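Local coordinates for kinesin-like protein Nod (Drosophila melanogaster, PDB 3DC4) that hydrolyses ATP as a nonmotile kinesin that tracks microtubule ends and is required for segregating non-exchange chromosomes in meiosis, at residues M78-A81 with L82-L86. Numbering follows the deposited sequence.
Sequences MYQA and LILPL
The junction between helix 75-82 and helix 84-92 of the kinesin motor domain turns on the carbonyl of Tyr-79, which the amides of Ile-83 and Leu-84 both grip. Ile-83 N donates to Tyr-79 O at 2.8 Å and Leu-84 N at 2.9 Å; they arrive from opposite faces of the carbonyl plane, the Leu-84 bond nearly straight (171°). One residue earlier, Leu-82 N reaches Met-78 O at 2.9 Å, an i to i+4 bond. With CG of Tyr-79 anti to the backbone N and beside the carbonyl carbon (chi1 166°), the ring lies next to Ile-83 and Leu-84: its CD1 meets Ile-83 CB at 3.6 Å, the two side chains crossing at about a right angle, while the amide of Leu-84 sits over one face near the rim. Beyond the ring, Tyr-79 OH touches Leu-84 CD1 at 3.7 Å and hydrogen-bonds Asp-134 of helix 127-141. With an alanine in place of the tyrosine, Asp-134 is likely to lose this partner, and Ile-83 and Leu-84 the ring packed against them. On the inner side, Met-78, bent about both CB-CG and CG-SD, packs CE tightly on Leu-82 CB (3.2 Å); Leu-82 also rests on Thr-307 and His-67, strand residues of the central sheet. Pro-85 sets its CD 3.4 Å from Gln-80 O. The shared carbonyl marks where helix 75-82 ends and the chain turns into helix 84-92, beside the central sheet of the kinesin motor domain.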
loop_
_atom_site.group_PDB
_atom_site.type_symbol
_atom_site.label_atom_id
_atom_site.label_comp_id
_atom_site.label_asym_id
_atom_site.label_seq_id
_atom_site.Cartn_x
_atom_site.Cartn_y
_atom_site.Cartn_z
ATOM N N MET A 78 12.838 -2.646 6.370
ATOM C CA MET A 78 11.936 -2.490 5.243
ATOM C C MET A 78 11.164 -1.178 5.340
ATOM O O MET A 78 11.046 -0.445 4.358
ATOM C CB MET A 78 10.979 -3.683 5.183
ATOM C CG MET A 78 10.014 -3.654 4.005
ATOM S SD MET A 78 8.425 -2.889 4.417
ATOM C CE MET A 78 8.534 -1.309 3.612
ATOM N N TYR A 79 10.654 -0.877 6.529
ATOM C CA TYR A 79 9.898 0.356 6.748
ATOM C C TYR A 79 10.798 1.581 6.565
ATOM O O TYR A 79 10.441 2.531 5.877
ATOM C CB TYR A 79 9.292 0.361 8.161
ATOM C CG TYR A 79 8.777 1.721 8.585
ATOM C CD1 TYR A 79 7.589 2.234 8.065
ATOM C CD2 TYR A 79 9.523 2.531 9.440
ATOM C CE1 TYR A 79 7.162 3.522 8.378
ATOM C CE2 TYR A 79 9.103 3.826 9.757
ATOM C CZ TYR A 79 7.924 4.312 9.217
ATOM O OH TYR A 79 7.527 5.598 9.480
ATOM N N GLN A 80 11.971 1.551 7.187
ATOM C CA GLN A 80 12.896 2.668 7.084
ATOM C C GLN A 80 13.302 2.954 5.640
ATOM O O GLN A 80 13.371 4.101 5.233
ATOM C CB GLN A 80 14.141 2.398 7.935
ATOM C CG GLN A 80 13.836 2.278 9.416
ATOM C CD GLN A 80 13.612 3.611 10.089
ATOM O OE1 GLN A 80 12.770 3.737 10.981
ATOM N NE2 GLN A 80 14.389 4.613 9.691
ATOM N N ALA A 81 13.555 1.910 4.860
ATOM C CA ALA A 81 13.970 2.094 3.476
ATOM C C ALA A 81 12.850 2.466 2.526
ATOM O O ALA A 81 13.023 3.307 1.650
ATOM C CB ALA A 81 14.654 0.829 2.960
ATOM N N LEU A 82 11.693 1.850 2.713
ATOM C CA LEU A 82 10.590 2.058 1.799
ATOM C C LEU A 82 9.497 3.042 2.162
ATOM O O LEU A 82 8.974 3.739 1.288
ATOM C CB LEU A 82 9.950 0.703 1.511
ATOM C CG LEU A 82 8.924 0.661 0.385
ATOM C CD1 LEU A 82 9.637 0.905 -0.945
ATOM C CD2 LEU A 82 8.233 -0.689 0.391
ATOM N N ILE A 83 9.153 3.125 3.439
ATOM C CA ILE A 83 8.055 3.988 3.836
ATOM C C ILE A 83 8.414 5.268 4.573
ATOM O O ILE A 83 7.826 6.312 4.311
ATOM C CB ILE A 83 7.047 3.172 4.673
ATOM C CG1 ILE A 83 6.648 1.912 3.898
ATOM C CG2 ILE A 83 5.816 4.006 4.992
ATOM C CD1 ILE A 83 5.813 2.172 2.632
ATOM N N LEU A 84 9.378 5.195 5.480
ATOM C CA LEU A 84 9.777 6.373 6.241
ATOM C C LEU A 84 9.922 7.625 5.369
ATOM O O LEU A 84 9.429 8.697 5.732
ATOM C CB LEU A 84 11.084 6.106 6.998
ATOM C CG LEU A 84 11.572 7.288 7.840
ATOM C CD1 LEU A 84 10.541 7.623 8.913
ATOM C CD2 LEU A 84 12.914 6.950 8.472
ATOM N N PRO A 85 10.585 7.510 4.204
ATOM C CA PRO A 85 10.750 8.677 3.329
ATOM C C PRO A 85 9.423 9.336 2.946
ATOM O O PRO A 85 9.363 10.544 2.729
ATOM C CB PRO A 85 11.475 8.103 2.114
ATOM C CG PRO A 85 12.322 7.023 2.735
ATOM C CD PRO A 85 11.325 6.355 3.670
ATOM N N LEU A 86 8.361 8.540 2.868
ATOM C CA LEU A 86 7.048 9.065 2.507
ATOM C C LEU A 86 6.418 9.886 3.625
ATOM O O LEU A 86 5.565 10.734 3.372
ATOM C CB LEU A 86 6.101 7.925 2.138
ATOM C CG LEU A 86 6.478 7.073 0.927
ATOM C CD1 LEU A 86 5.437 5.980 0.744
ATOM C CD2 LEU A 86 6.573 7.948 -0.324
#